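Local coordinates for protein protease Do-like 1, chloroplastic (Arabidopsis thaliana, PDB 3QO6) that acts as a chloroplast serine protease that is required at high temperature, can degrade beta-casein and may be involved in removing damaged proteins, at residues L235-A240 with G262-A267; V255-P260 with L269-R274; L282-T287 with V315-G320. All coordinates share one frame; numbering follows the deposited sequence.

Contact 1. Residues L235-A240 with G262-A267; sequences LGIKFA and GPAGKA
The pyrrolidine ring of Pro263 lies over one face of the Leu235 carbonyl, its CB nearest at 3.4 Å from Leu235 O. The oxygen rests above the face of this ring, since all five ring atoms are at similar distances from it. From the other side of the carbonyl plane comes Ala264, whose methyl CB is 3.3 Å from Leu235 O. At the end of the carbonyl, Ala264 N donates to Leu235 O at 2.8 Å, nearly along the C=O axis (165°). Ala264 N belongs to the first turn of helix 263-266, two residues after the N-cap position at Gly262, so Leu235 O supplies its acceptor. The same methyl packs on Ile237, whose CG2, anti to the carbonyl carbon and beside the backbone N, meets Ala264 CB at 3.6 Å. Gly236, with positive phi (81°), has no side chain to collide with the proline: a CB would run into Pro263 CD. Leu235, Gly236 and Ile237 all give backbone hydrogen bonds with the bound peptide, consistent with the carboxylate-binding loop of a PDZ domain, here held by one hydrogen bond and side-chain packing to the N-terminal end of helix 263-266.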
loop_
_atom_site.group_PDB
_atom_site.type_symbol
_atom_site.label_atom_id
_atom_site.label_comp_id
_atom_site.label_asym_id
_atom_site.label_seq_id
_atom_site.Cartn_x
_atom_site.Cartn_y
_atom_site.Cartn_z
ATOM N N LEU B 235 33.800 -0.399 -27.102
ATOM C CA LEU B 235 35.119 -0.056 -26.558
ATOM C C LEU B 235 35.557 -1.230 -25.741
ATOM O O LEU B 235 36.746 -1.436 -25.488
ATOM C CB LEU B 235 35.018 1.130 -25.616
ATOM C CG LEU B 235 35.646 2.470 -25.980
ATOM C CD1 LEU B 235 35.388 3.419 -24.828
ATOM C CD2 LEU B 235 37.132 2.336 -26.206
ATOM N N GLY B 236 34.568 -1.996 -25.303
ATOM C CA GLY B 236 34.875 -3.148 -24.499
ATOM C C GLY B 236 35.110 -2.805 -23.037
ATOM O O GLY B 236 36.029 -3.350 -22.414
ATOM N N ILE B 237 34.317 -1.880 -22.485
ATOM C CA ILE B 237 34.453 -1.560 -21.055
ATOM C C ILE B 237 33.111 -1.508 -20.323
ATOM O O ILE B 237 32.089 -1.136 -20.901
ATOM C CB ILE B 237 35.160 -0.208 -20.803
ATOM C CG1 ILE B 237 34.242 0.947 -21.161
ATOM C CG2 ILE B 237 36.385 -0.095 -21.662
ATOM C CD1 ILE B 237 34.768 2.261 -20.679
ATOM N N LYS B 238 33.121 -1.936 -19.060
ATOM C CA LYS B 238 31.936 -1.856 -18.193
ATOM C C LYS B 238 32.287 -0.709 -17.270
ATOM O O LYS B 238 33.304 -0.750 -16.604
ATOM C CB LYS B 238 31.732 -3.115 -17.353
ATOM C CG LYS B 238 30.933 -4.199 -18.047
ATOM C CD LYS B 238 30.843 -5.452 -17.193
ATOM C CE LYS B 238 30.162 -6.629 -17.911
ATOM N NZ LYS B 238 30.093 -7.843 -17.019
ATOM N N PHE B 239 31.482 0.337 -17.259
ATOM C CA PHE B 239 31.790 1.435 -16.374
ATOM C C PHE B 239 30.823 1.563 -15.223
ATOM O O PHE B 239 29.794 0.868 -15.139
ATOM C CB PHE B 239 31.861 2.763 -17.121
ATOM C CG PHE B 239 30.678 3.048 -17.953
ATOM C CD1 PHE B 239 30.522 2.441 -19.180
ATOM C CD2 PHE B 239 29.711 3.921 -17.516
ATOM C CE1 PHE B 239 29.420 2.706 -19.961
ATOM C CE2 PHE B 239 28.608 4.194 -18.286
ATOM C CZ PHE B 239 28.458 3.588 -19.511
ATOM N N ALA B 240 31.193 2.460 -14.319
ATOM C CA ALA B 240 30.406 2.738 -13.144
ATOM C C ALA B 240 29.337 3.739 -13.530
ATOM O O ALA B 240 29.597 4.652 -14.305
ATOM C CB ALA B 240 31.304 3.309 -12.053
ATOM N N GLY B 262 38.846 -7.576 -25.247
ATOM C CA GLY B 262 38.115 -6.521 -25.955
ATOM C C GLY B 262 39.001 -5.381 -26.449
ATOM O O GLY B 262 40.201 -5.393 -26.190
ATOM N N PRO B 263 38.453 -4.374 -27.146
ATOM C CA PRO B 263 39.255 -3.259 -27.655
ATOM C C PRO B 263 40.098 -2.491 -26.655
ATOM O O PRO B 263 41.314 -2.415 -26.822
ATOM C CB PRO B 263 38.231 -2.388 -28.347
ATOM C CG PRO B 263 37.270 -3.394 -28.876
ATOM C CD PRO B 263 37.099 -4.337 -27.712
ATOM N N ALA B 264 39.480 -1.913 -25.626
ATOM C CA ALA B 264 40.246 -1.165 -24.612
ATOM C C ALA B 264 41.151 -2.124 -23.831
ATOM O O ALA B 264 42.191 -1.735 -23.274
ATOM C CB ALA B 264 39.306 -0.446 -23.667
ATOM N N GLY B 265 40.746 -3.386 -23.786
ATOM C CA GLY B 265 41.573 -4.366 -23.109
ATOM C C GLY B 265 42.885 -4.543 -23.871
ATOM O O GLY B 265 43.958 -4.323 -23.312
ATOM N N LYS B 266 42.796 -4.931 -25.148
ATOM C CA LYS B 266 43.974 -5.128 -25.990
ATOM C C LYS B 266 44.761 -3.835 -26.074
ATOM O O LYS B 266 45.975 -3.859 -26.274
ATOM C CB LYS B 266 43.577 -5.562 -27.397
ATOM C CG LYS B 266 42.803 -6.861 -27.455
ATOM C CD LYS B 266 42.100 -7.025 -28.790
ATOM C CE LYS B 266 41.072 -8.119 -28.705
ATOM N NZ LYS B 266 40.365 -8.350 -29.999
ATOM N N ALA B 267 44.076 -2.705 -25.927
ATOM C CA ALA B 267 44.739 -1.411 -25.976
ATOM C C ALA B 267 45.318 -1.053 -24.627
ATOM O O ALA B 267 45.874 0.040 -24.477
ATOM C CB ALA B 267 43.775 -0.330 -26.405
#

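Contact 2. Residues V255-P260 with L269-R274; sequences VLDAPP and LQSTKR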
loop_
_atom_site.group_PDB
_atom_site.type_symbol
_atom_site.label_atom_id
_atom_site.label_comp_id
_atom_site.label_asym_id
_atom_site.label_seq_id
_atom_site.Cartn_x
_atom_site.Cartn_y
_atom_site.Cartn_z
ATOM N N VAL B 255 36.341 3.470 -15.587
ATOM C CA VAL B 255 36.180 2.135 -16.139
ATOM C C VAL B 255 36.367 1.153 -14.990
ATOM O O VAL B 255 37.321 1.230 -14.230
ATOM C CB VAL B 255 37.142 1.786 -17.361
ATOM C CG1 VAL B 255 37.597 3.039 -18.092
ATOM C CG2 VAL B 255 38.272 0.923 -16.925
ATOM N N LEU B 256 35.400 0.266 -14.833
ATOM C CA LEU B 256 35.446 -0.720 -13.790
ATOM C C LEU B 256 36.163 -1.939 -14.338
ATOM O O LEU B 256 36.963 -2.567 -13.642
ATOM C CB LEU B 256 34.026 -1.086 -13.375
ATOM C CG LEU B 256 33.186 0.098 -12.868
ATOM C CD1 LEU B 256 31.788 -0.377 -12.480
ATOM C CD2 LEU B 256 33.878 0.740 -11.668
ATOM N N ASP B 257 35.888 -2.276 -15.597
ATOM C CA ASP B 257 36.520 -3.445 -16.216
ATOM C C ASP B 257 36.743 -3.308 -17.723
ATOM O O ASP B 257 35.893 -2.787 -18.466
ATOM C CB ASP B 257 35.684 -4.702 -15.955
ATOM C CG ASP B 257 36.455 -5.979 -16.217
ATOM O OD1 ASP B 257 35.862 -6.946 -16.724
ATOM O OD2 ASP B 257 37.655 -6.029 -15.901
ATOM N N ALA B 258 37.907 -3.776 -18.160
ATOM C CA ALA B 258 38.287 -3.759 -19.568
ATOM C C ALA B 258 38.862 -5.136 -19.792
ATOM O O ALA B 258 40.075 -5.356 -19.607
ATOM C CB ALA B 258 39.342 -2.702 -19.839
ATOM N N PRO B 259 37.991 -6.093 -20.162
ATOM C CA PRO B 259 38.336 -7.495 -20.430
ATOM C C PRO B 259 39.490 -7.531 -21.424
ATOM O O PRO B 259 39.468 -6.828 -22.436
ATOM C CB PRO B 259 37.048 -8.066 -21.009
ATOM C CG PRO B 259 35.973 -7.240 -20.355
ATOM C CD PRO B 259 36.568 -5.850 -20.460
ATOM N N PRO B 260 40.512 -8.355 -21.151
ATOM C CA PRO B 260 41.694 -8.485 -22.010
ATOM C C PRO B 260 41.362 -8.858 -23.450
ATOM O O PRO B 260 42.151 -8.608 -24.368
ATOM C CB PRO B 260 42.516 -9.555 -21.296
ATOM C CG PRO B 260 41.462 -10.448 -20.721
ATOM C CD PRO B 260 40.481 -9.435 -20.146
ATOM N N LEU B 269 43.766 -0.507 -21.326
ATOM C CA LEU B 269 43.144 0.378 -20.342
ATOM C C LEU B 269 43.062 -0.416 -19.039
ATOM O O LEU B 269 42.825 -1.631 -19.060
ATOM C CB LEU B 269 41.742 0.786 -20.769
ATOM C CG LEU B 269 41.664 2.160 -21.416
ATOM C CD1 LEU B 269 42.454 2.140 -22.722
ATOM C CD2 LEU B 269 40.199 2.540 -21.644
ATOM N N GLN B 270 43.239 0.259 -17.905
ATOM C CA GLN B 270 43.213 -0.434 -16.619
ATOM C C GLN B 270 41.875 -0.439 -15.908
ATOM O O GLN B 270 41.151 0.561 -15.891
ATOM C CB GLN B 270 44.252 0.163 -15.687
ATOM C CG GLN B 270 45.650 0.191 -16.270
ATOM C CD GLN B 270 46.598 1.016 -15.424
ATOM O OE1 GLN B 270 47.660 1.420 -15.887
ATOM N NE2 GLN B 270 46.215 1.272 -14.171
ATOM N N SER B 271 41.574 -1.579 -15.297
ATOM C CA SER B 271 40.342 -1.777 -14.554
ATOM C C SER B 271 40.514 -1.394 -13.077
ATOM O O SER B 271 41.628 -1.170 -12.596
ATOM C CB SER B 271 39.941 -3.238 -14.674
ATOM O OG SER B 271 40.072 -3.660 -16.020
ATOM N N THR B 272 39.405 -1.312 -12.354
ATOM C CA THR B 272 39.451 -0.963 -10.940
ATOM C C THR B 272 39.750 -2.235 -10.156
ATOM O O THR B 272 39.129 -3.260 -10.427
ATOM C CB THR B 272 38.109 -0.403 -10.506
ATOM O OG1 THR B 272 37.801 0.736 -11.314
ATOM C CG2 THR B 272 38.143 -0.002 -9.050
ATOM N N LYS B 273 40.697 -2.172 -9.211
ATOM C CA LYS B 273 41.082 -3.334 -8.394
ATOM C C LYS B 273 41.039 -3.047 -6.893
ATOM O O LYS B 273 40.548 -1.997 -6.481
ATOM C CB LYS B 273 42.491 -3.821 -8.757
ATOM C CG LYS B 273 42.607 -4.583 -10.077
ATOM C CD LYS B 273 43.942 -5.354 -10.177
ATOM C CE LYS B 273 44.033 -6.487 -9.129
ATOM N NZ LYS B 273 45.341 -7.233 -9.073
ATOM N N ARG B 274 41.570 -3.966 -6.079
ATOM C CA ARG B 274 41.560 -3.777 -4.626
ATOM C C ARG B 274 42.846 -3.946 -3.811
ATOM O O ARG B 274 43.416 -5.040 -3.687
ATOM C CB ARG B 274 40.449 -4.619 -3.991
ATOM C CG ARG B 274 39.087 -4.027 -4.268
ATOM C CD ARG B 274 38.006 -4.443 -3.298
ATOM N NE ARG B 274 36.856 -3.569 -3.501
ATOM C CZ ARG B 274 35.687 -3.684 -2.885
ATOM N NH1 ARG B 274 35.479 -4.649 -2.000
ATOM N NH2 ARG B 274 34.715 -2.833 -3.169
#
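Ser271 and Thr272 lie against the backbone of Val255-Ala258, in antiparallel order, with Leu256 opposite Thr272 and Asp257 opposite Ser271. In Ser271 the hydroxyl is anti to the carbonyl carbon (chi1 -45°), and OG accepts a hydrogen bond from Ala258 N at 3.0 Å. The Ser271 CB sits against the preceding part of the same backbone, 3.2 Å from Leu256 O. An alanine in place of Ser271 would keep that CB contact but is likely to leave the amide of Ala258 without its hydroxyl acceptor in a largely buried spot. Thr272 and Leu256 lie side by side and point the same way, with Leu256 CD2 3.9 Å from Thr272 OG1. That hydroxyl donates to Val255 O at 3.0 Å and is also hydrogen-bonded to the amide of Gly283, so it joins two backbone groups. The backbone N of Thr272 donates to the next carbonyl, Leu256 O, at 3.0 Å, coming from above the carbonyl plane, 45° out of it. Leu269 meets two apolar groups: Ala258 CB, which points toward the partner segment, is 4.3 Å from Leu269 CB, and Val255 CG1 comes 4.4 Å from Leu269 CD2. Leu256 and Asp257 both face Lys238, a classic beta bulge where strand 253-257 pairs with strand 238-239. Phe43 of the second subunit packs on Leu256 and Thr272, and Thr44 of that subunit hydrogen-bonds to Thr272 O. Strand 253-257 lies between strands 238-239 and 285-289 in its sheet; helix 263-266 belongs to the connection leading to Leu269, and beyond Thr272 the chain enters strand 273-274, paired with strand 280-281.

Contact 3. Residues L282-T287 with V315-G320; sequences LGDIIT and VEVLRG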
loop_
_atom_site.group_PDB
_atom_site.type_symbol
_atom_site.label_atom_id
_atom_site.label_comp_id
_atom_site.label_asym_id
_atom_site.label_seq_id
_atom_site.Cartn_x
_atom_site.Cartn_y
_atom_site.Cartn_z
ATOM N N LEU B 282 41.289 2.732 -8.209
ATOM C CA LEU B 282 40.559 3.165 -9.377
ATOM C C LEU B 282 41.194 2.795 -10.697
ATOM O O LEU B 282 42.387 2.979 -10.897
ATOM C CB LEU B 282 40.352 4.678 -9.344
ATOM C CG LEU B 282 39.204 5.202 -8.482
ATOM C CD1 LEU B 282 38.142 4.119 -8.334
ATOM C CD2 LEU B 282 39.719 5.616 -7.121
ATOM N N GLY B 283 40.382 2.270 -11.603
ATOM C CA GLY B 283 40.893 1.937 -12.915
ATOM C C GLY B 283 40.980 3.273 -13.621
ATOM O O GLY B 283 40.825 4.325 -12.983
ATOM N N ASP B 284 41.210 3.256 -14.929
ATOM C CA ASP B 284 41.309 4.507 -15.665
ATOM C C ASP B 284 39.999 5.297 -15.641
ATOM O O ASP B 284 38.929 4.744 -15.424
ATOM C CB ASP B 284 41.727 4.243 -17.121
ATOM C CG ASP B 284 43.074 3.559 -17.223
ATOM O OD1 ASP B 284 43.866 3.672 -16.267
ATOM O OD2 ASP B 284 43.340 2.913 -18.260
ATOM N N ILE B 285 40.096 6.599 -15.854
ATOM C CA ILE B 285 38.918 7.437 -15.892
ATOM C C ILE B 285 38.915 8.135 -17.241
ATOM O O ILE B 285 39.841 8.865 -17.562
ATOM C CB ILE B 285 38.930 8.490 -14.791
ATOM C CG1 ILE B 285 38.966 7.820 -13.434
ATOM C CG2 ILE B 285 37.694 9.332 -14.886
ATOM C CD1 ILE B 285 39.200 8.787 -12.332
ATOM N N ILE B 286 37.875 7.898 -18.030
ATOM C CA ILE B 286 37.789 8.493 -19.344
ATOM C C ILE B 286 37.269 9.903 -19.181
ATOM O O ILE B 286 36.182 10.111 -18.640
ATOM C CB ILE B 286 36.856 7.673 -20.246
ATOM C CG1 ILE B 286 37.320 6.218 -20.247
ATOM C CG2 ILE B 286 36.854 8.238 -21.663
ATOM C CD1 ILE B 286 36.364 5.280 -20.920
ATOM N N THR B 287 38.063 10.863 -19.648
ATOM C CA THR B 287 37.734 12.276 -19.549
ATOM C C THR B 287 37.436 12.850 -20.930
ATOM O O THR B 287 36.819 13.909 -21.070
ATOM C CB THR B 287 38.906 13.050 -18.888
ATOM O OG1 THR B 287 40.072 12.986 -19.724
ATOM C CG2 THR B 287 39.245 12.425 -17.524
ATOM N N VAL B 315 41.318 7.755 -27.040
ATOM C CA VAL B 315 40.723 8.068 -25.753
ATOM C C VAL B 315 41.722 8.527 -24.703
ATOM O O VAL B 315 42.794 7.949 -24.524
ATOM C CB VAL B 315 39.922 6.843 -25.176
ATOM C CG1 VAL B 315 39.206 6.112 -26.301
ATOM C CG2 VAL B 315 40.840 5.891 -24.442
ATOM N N GLU B 316 41.332 9.565 -23.987
ATOM C CA GLU B 316 42.152 10.140 -22.936
ATOM C C GLU B 316 41.645 9.679 -21.571
ATOM O O GLU B 316 40.462 9.774 -21.280
ATOM C CB GLU B 316 42.080 11.658 -23.068
ATOM C CG GLU B 316 42.616 12.474 -21.920
ATOM C CD GLU B 316 42.248 13.946 -22.090
ATOM O OE1 GLU B 316 42.712 14.562 -23.084
ATOM O OE2 GLU B 316 41.480 14.477 -21.247
ATOM N N VAL B 317 42.540 9.164 -20.741
ATOM C CA VAL B 317 42.158 8.705 -19.415
ATOM C C VAL B 317 42.948 9.413 -18.321
ATOM O O VAL B 317 43.965 10.046 -18.583
ATOM C CB VAL B 317 42.411 7.189 -19.228
ATOM C CG1 VAL B 317 41.745 6.416 -20.334
ATOM C CG2 VAL B 317 43.915 6.896 -19.187
ATOM N N LEU B 318 42.457 9.311 -17.093
ATOM C CA LEU B 318 43.140 9.870 -15.947
ATOM C C LEU B 318 43.560 8.629 -15.187
ATOM O O LEU B 318 42.760 8.006 -14.494
ATOM C CB LEU B 318 42.203 10.725 -15.093
ATOM C CG LEU B 318 42.677 11.041 -13.667
ATOM C CD1 LEU B 318 44.094 11.567 -13.688
ATOM C CD2 LEU B 318 41.755 12.055 -13.035
ATOM N N ARG B 319 44.814 8.246 -15.375
ATOM C CA ARG B 319 45.374 7.086 -14.712
ATOM C C ARG B 319 45.917 7.581 -13.378
ATOM O O ARG B 319 45.550 8.668 -12.931
ATOM C CB ARG B 319 46.480 6.485 -15.584
ATOM C CG ARG B 319 47.018 5.151 -15.102
ATOM C CD ARG B 319 47.751 4.411 -16.214
ATOM N NE ARG B 319 46.846 3.951 -17.270
ATOM C CZ ARG B 319 47.200 3.130 -18.259
ATOM N NH1 ARG B 319 48.445 2.675 -18.336
ATOM N NH2 ARG B 319 46.307 2.748 -19.164
ATOM N N GLY B 320 46.781 6.801 -12.740
ATOM C CA GLY B 320 47.327 7.207 -11.453
ATOM C C GLY B 320 47.841 8.639 -11.329
ATOM O O GLY B 320 49.056 8.868 -11.345
#
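Asp284 and Arg319 lie side by side and point the same way, joined by a two-bond salt bridge. The guanidinium engages the carboxylate side-on: Arg319 NE reaches Asp284 OD1 at 3.2 Å and Arg319 NH2 reaches Asp284 OD2 at 3.1 Å. The two planes are only 12° apart and both oxygens are met on their syn sides, though both donors are tilted out of the carboxylate plane. Asp284 OD2 has a stronger partner in the backbone amide of Gln270, so this oxygen takes two donors; the nearby guanidinium and the amide N-H would probably favour the charged carboxylate. The Arg319 NH2 group also makes a weak hydrogen bond to Gly268 O. Nearer the backbone, Asp284 CB packs 3.7 Å from Val317 CB. From here the segments form antiparallel neighbours in the sheet of the PDZ domain, strand 285-289 against strand 312-318, although the short pieces compared run at 127° to each other. Leu318 N donates to Ile285 O at 2.7 Å, whereas the return bond from Ile285 N to Leu318 O is weak. Ile285 O additionally receives a CA-H contact from Val317. Thr287 N donates nearly straight to Glu316 O at 3.1 Å. Ile286 and Val317 are a non-hydrogen-bonded pair, and the Ile286 side chain touches Ile237 and Val255. On the opposite face lie Ile285 and Leu318, where Arg279 of the third subunit packs on both. The Thr287 hydroxyl, between the backbone N and the carbonyl carbon (chi1 64°), donates to Glu316 OE2 at 2.6 Å, meeting it on the anti side. The two side chains cross at about a right angle, and Lys323 offers Glu316 OE2 a long, weak ion pair.

All three contacts lie in the PDZ domain and reach one antiparallel sheet. Centres of contacts 1 and 2 are about 8 Å apart, of 2 and 3 about 10 Å, and of 1 and 3 about 12 Å. Along the chain, contacts 1 and 2 interleave, their segments alternating in sequence, and contact 3 comes afterwards. Strand 253-257 is common ground: strand 238-239 of contact 1 and strand 285-289 of contact 3 are its neighbours on either side. Helix 263-266 joins this group through a probable hydrogen bond from Leu269 N to Ala264 O, while Ile237 and Ile286 meet directly in the core, which links the segment that hydrogen-bonds the bound peptide to the strands behind it.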